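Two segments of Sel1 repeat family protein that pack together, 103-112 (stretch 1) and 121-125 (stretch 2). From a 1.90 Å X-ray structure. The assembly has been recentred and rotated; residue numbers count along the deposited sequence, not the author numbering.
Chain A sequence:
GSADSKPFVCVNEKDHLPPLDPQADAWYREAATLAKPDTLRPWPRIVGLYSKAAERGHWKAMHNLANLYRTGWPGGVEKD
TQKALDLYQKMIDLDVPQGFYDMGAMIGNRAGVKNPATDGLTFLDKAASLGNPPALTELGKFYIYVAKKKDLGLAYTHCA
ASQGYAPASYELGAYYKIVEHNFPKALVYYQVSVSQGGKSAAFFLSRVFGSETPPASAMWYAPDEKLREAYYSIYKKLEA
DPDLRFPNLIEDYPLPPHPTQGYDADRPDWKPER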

ATOM      1  N   MET A 103     -15.056  -1.412   1.306  1.00  6.16           N
ATOM      2  CA  MET A 103     -16.463  -1.277   0.944  1.00  5.31           C
ATOM      3  C   MET A 103     -16.695  -0.059   0.059  1.00  6.43           C
ATOM      4  O   MET A 103     -17.505  -0.108  -0.873  1.00  8.58           O
ATOM      5  CB  MET A 103     -17.326  -1.193   2.200  1.00  5.86           C
ATOM      6  CG  MET A 103     -18.809  -1.199   1.907  1.00  6.01           C
ATOM      7  SD  MET A 103     -19.408  -2.820   1.422  1.00 11.97           S
ATOM      8  CE  MET A 103     -19.636  -3.572   3.034  1.00  6.48           C
ATOM      9  N   GLY A 104     -16.002   1.046   0.341  1.00  6.04           N
ATOM     10  CA  GLY A 104     -16.160   2.238  -0.479  1.00  7.79           C
ATOM     11  C   GLY A 104     -15.738   2.027  -1.919  1.00  9.06           C
ATOM     12  O   GLY A 104     -16.295   2.644  -2.829  1.00 10.34           O
ATOM     13  N   ALA A 105     -14.750   1.159  -2.146  1.00  5.76           N
ATOM     14  CA  ALA A 105     -14.375   0.783  -3.502  1.00  9.83           C
ATOM     15  C   ALA A 105     -15.402  -0.133  -4.152  1.00 10.09           C
ATOM     16  O   ALA A 105     -15.342  -0.346  -5.367  1.00 11.49           O
ATOM     17  CB  ALA A 105     -13.005   0.104  -3.502  1.00  9.26           C
ATOM     18  N   MET A 106     -16.340  -0.673  -3.377  1.00 11.15           N
ATOM     19  CA  MET A 106     -17.372  -1.552  -3.914  1.00 11.62           C
ATOM     20  C   MET A 106     -18.628  -0.786  -4.304  1.00 12.21           C
ATOM     21  O   MET A 106     -19.018  -0.771  -5.476  1.00 11.79           O
ATOM     22  CB  MET A 106     -17.727  -2.624  -2.887  1.00 12.43           C
ATOM     23  CG  MET A 106     -16.762  -3.747  -2.863  1.00 13.30           C
ATOM     24  SD  MET A 106     -16.562  -4.527  -4.469  1.00 22.69           S
ATOM     25  CE  MET A 106     -17.628  -5.948  -4.294  1.00 13.74           C
ATOM     26  N   ILE A 107     -19.279  -0.164  -3.318  1.00 14.45           N
ATOM     27  CA  ILE A 107     -20.593   0.434  -3.504  1.00 15.61           C
ATOM     28  C   ILE A 107     -20.536   1.944  -3.601  1.00 11.38           C
ATOM     29  O   ILE A 107     -21.590   2.591  -3.672  1.00 17.00           O
ATOM     30  CB  ILE A 107     -21.541   0.018  -2.364  1.00 14.45           C
ATOM     31  CG1 ILE A 107     -21.019   0.549  -1.027  1.00 12.52           C
ATOM     32  CG2 ILE A 107     -21.678  -1.494  -2.322  1.00 17.11           C
ATOM     33  CD1 ILE A 107     -21.934   0.272   0.148  1.00 10.31           C
ATOM     34  N   GLY A 108     -19.351   2.529  -3.601  1.00 12.03           N
ATOM     35  CA  GLY A 108     -19.245   3.975  -3.691  1.00 10.80           C
ATOM     36  C   GLY A 108     -18.775   4.576  -2.379  1.00 12.60           C
ATOM     37  O   GLY A 108     -19.168   4.134  -1.288  1.00 11.58           O
ATOM     38  N   ASN A 109     -17.916   5.592  -2.482  1.00  8.13           N
ATOM     39  CA  ASN A 109     -17.427   6.277  -1.290  1.00 10.29           C
ATOM     40  C   ASN A 109     -18.573   6.929  -0.528  1.00 11.19           C
ATOM     41  O   ASN A 109     -18.685   6.786   0.696  1.00  7.61           O
ATOM     42  CB  ASN A 109     -16.380   7.322  -1.677  1.00 10.56           C
ATOM     43  CG  ASN A 109     -15.664   7.908  -0.476  1.00  8.67           C
ATOM     44  OD1 ASN A 109     -15.383   7.210   0.495  1.00  7.66           O
ATOM     45  ND2 ASN A 109     -15.374   9.201  -0.532  1.00  9.14           N
ATOM     46  N   ARG A 110     -19.438   7.653  -1.239  1.00 10.72           N
ATOM     47  CA  ARG A 110     -20.509   8.393  -0.584  1.00 12.31           C
ATOM     48  C   ARG A 110     -21.519   7.476   0.097  1.00 12.80           C
ATOM     49  O   ARG A 110     -22.255   7.927   0.981  1.00 13.01           O
ATOM     50  CB  ARG A 110     -21.210   9.291  -1.602  1.00 11.60           C
ATOM     51  CG  ARG A 110     -20.277  10.265  -2.305  1.00  8.33           C
ATOM     52  CD  ARG A 110     -21.075  11.298  -3.080  1.00 13.30           C
ATOM     53  NE  ARG A 110     -20.242  12.392  -3.570  1.00 13.45           N
ATOM     54  CZ  ARG A 110     -19.937  12.586  -4.850  1.00 13.61           C
ATOM     55  NH1 ARG A 110     -20.389  11.754  -5.779  1.00 14.76           N
ATOM     56  NH2 ARG A 110     -19.176  13.611  -5.198  1.00 10.69           N
ATOM     57  N   ALA A 111     -21.556   6.196  -0.278  1.00 13.02           N
ATOM     58  CA  ALA A 111     -22.437   5.243   0.384  1.00 17.88           C
ATOM     59  C   ALA A 111     -22.058   5.004   1.840  1.00 12.50           C
ATOM     60  O   ALA A 111     -22.785   4.293   2.540  1.00 14.95           O
ATOM     61  CB  ALA A 111     -22.433   3.917  -0.377  1.00 14.34           C
ATOM     62  N   GLY A 112     -20.953   5.579   2.312  1.00 10.11           N
ATOM     63  CA  GLY A 112     -20.550   5.369   3.693  1.00 11.69           C
ATOM     64  C   GLY A 112     -21.377   6.162   4.685  1.00 12.12           C
ATOM     65  O   GLY A 112     -21.684   5.670   5.774  1.00 13.28           O
ATOM     66  N   LEU A 121     -19.784   9.379   8.344  1.00  8.41           N
ATOM     67  CA  LEU A 121     -18.611   9.614   7.516  1.00  7.98           C
ATOM     68  C   LEU A 121     -18.690   8.782   6.244  1.00  8.77           C
ATOM     69  O   LEU A 121     -19.361   7.749   6.193  1.00  7.49           O
ATOM     70  CB  LEU A 121     -17.324   9.271   8.271  1.00  5.45           C
ATOM     71  CG  LEU A 121     -16.823  10.239   9.338  1.00  7.32           C
ATOM     72  CD1 LEU A 121     -15.467   9.783   9.865  1.00  5.65           C
ATOM     73  CD2 LEU A 121     -16.745  11.659   8.790  1.00 11.31           C
ATOM     74  N   THR A 122     -18.008   9.251   5.204  1.00 10.13           N
ATOM     75  CA  THR A 122     -17.846   8.430   4.021  1.00  7.34           C
ATOM     76  C   THR A 122     -16.881   7.288   4.324  1.00  7.09           C
ATOM     77  O   THR A 122     -16.186   7.284   5.342  1.00  8.93           O
ATOM     78  CB  THR A 122     -17.341   9.270   2.852  1.00 10.01           C
ATOM     79  OG1 THR A 122     -17.655   8.605   1.626  1.00 15.23           O
ATOM     80  CG2 THR A 122     -15.842   9.475   2.950  1.00  5.56           C
ATOM     81  N   PHE A 123     -16.845   6.303   3.426  1.00  3.56           N
ATOM     82  CA  PHE A 123     -16.037   5.120   3.697  1.00  4.81           C
ATOM     83  C   PHE A 123     -14.563   5.480   3.822  1.00  3.52           C
ATOM     84  O   PHE A 123     -13.888   5.035   4.757  1.00  2.69           O
ATOM     85  CB  PHE A 123     -16.264   4.063   2.617  1.00  4.05           C
ATOM     86  CG  PHE A 123     -17.486   3.219   2.858  1.00  4.30           C
ATOM     87  CD1 PHE A 123     -17.590   2.441   4.001  1.00  4.84           C
ATOM     88  CD2 PHE A 123     -18.536   3.219   1.957  1.00  4.86           C
ATOM     89  CE1 PHE A 123     -18.716   1.676   4.237  1.00  5.31           C
ATOM     90  CE2 PHE A 123     -19.662   2.456   2.185  1.00  7.42           C
ATOM     91  CZ  PHE A 123     -19.755   1.685   3.330  1.00  7.17           C
ATOM     92  N   LEU A 124     -14.060   6.323   2.915  1.00  2.40           N
ATOM     93  CA  LEU A 124     -12.662   6.733   2.989  1.00  3.47           C
ATOM     94  C   LEU A 124     -12.373   7.494   4.275  1.00  3.63           C
ATOM     95  O   LEU A 124     -11.355   7.251   4.932  1.00  3.40           O
ATOM     96  CB  LEU A 124     -12.300   7.591   1.777  1.00  4.31           C
ATOM     97  CG  LEU A 124     -11.906   6.857   0.494  1.00  3.51           C
ATOM     98  CD1 LEU A 124     -11.512   7.865  -0.576  1.00  5.95           C
ATOM     99  CD2 LEU A 124     -10.770   5.891   0.765  1.00  3.53           C
ATOM    100  N   ASP A 125     -13.253   8.431   4.640  1.00  3.82           N
ATOM    101  CA  ASP A 125     -13.021   9.232   5.836  1.00  4.19           C
ATOM    102  C   ASP A 125     -13.090   8.378   7.096  1.00  4.02           C
ATOM    103  O   ASP A 125     -12.264   8.536   8.002  1.00  3.99           O
ATOM    104  CB  ASP A 125     -14.026  10.381   5.902  1.00  6.31           C
ATOM    105  CG  ASP A 125     -13.709  11.487   4.909  1.00  9.05           C
ATOM    106  OD1 ASP A 125     -14.638  12.224   4.514  1.00 13.31           O
ATOM    107  OD2 ASP A 125     -12.530  11.614   4.517  1.00  7.51           O
TER

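Stretch 1 enters as a helix through Met103 and its neighbours, leaves helical geometry at Gly108, and approaches a weakly bonded helical turn at Ala111 and Gly112. Gly108 makes the break with a positive phi of 110°, and a CB at these backbone angles would be jammed against the carbonyl oxygen of the preceding residue, so glycine suits the turn for local reasons alone. Stretch 2 arrives extended at Leu121 and starts its helix at Phe123, with Thr122 in the N-cap position. The CA atoms nearest each other across the stretches are those of Gly112 and Thr122, 4.1 Å apart.

That approach depends on the absence of a side chain. A CB on Gly112 would point toward stretch 2 and fall 2.3 Å from Phe123 N and 2.7 Å from Thr122 C, both clashes. Gly104 follows the same rule on the earlier helix: an ideal CB there would sit 2.7 Å from Phe123 CB. Two glycines thus let backbone pack against the aromatic residue, with Gly104 CA 3.5 Å from Phe123 CD2.

Phe123 is the knob of the contact. It is buried, its CA-to-CB bond points toward stretch 1, and its side chain, with chi1 at -83° (m), sits among Met103, Gly104, Ala111 and Gly112. The ring is sandwiched. Over one face lies Gly112 CA, 3.5 Å from the ring centroid of Phe123 and 20° off the normal, a CH-pi contact that a bare alpha carbon can make at close range. Over the opposite face, Met103 CB makes a second CH-pi contact, 4.0 Å from the same centroid, while Met103 CG comes within 3.4 Å of Phe123 CZ. The CA-to-CB bond of Met103 points toward stretch 2, but the end of the side chain leads away, so its near methylenes supply the packing. Ile107 CD1, 3.8 Å from Phe123 CE2, and Ala111 CB, 4.0 Å from that same CE2, add apolar contacts; alanine's single methyl reaches the ring without bulk. At the ring edge, Gly108 O lies 3.4 Å from Phe123 CD2. In all, the two stretches bury 428 Å² between them, and Phe123 has the largest share of any residue.

Polar contacts gather at the start of the second helix, where the first backbone NH groups lack partners from a preceding turn. Asn109 meets this need from across the contact. With chi1 at -170° (t), its side chain swings nearer to stretch 2, and Leu124 N donates to Asn109 OD1 at 2.9 Å with an angle of 165°. Phe123 N also donates to Asn109 O, a weak bond at 3.3 Å. The side chain of Thr122 makes no capping bond; the side-chain oxygen OD1 of Asn109, carried by the other stretch, accepts the NH of Leu124. Thr122 OG1 is modelled too close to Asn109 O, so the exact place of that carbonyl is less certain than the OD1 bond. The design logic is compact: glycines let the chain that carries the ring come close, small and flexible apolar groups enclose it, and one asparagine fastens the helix start beside it.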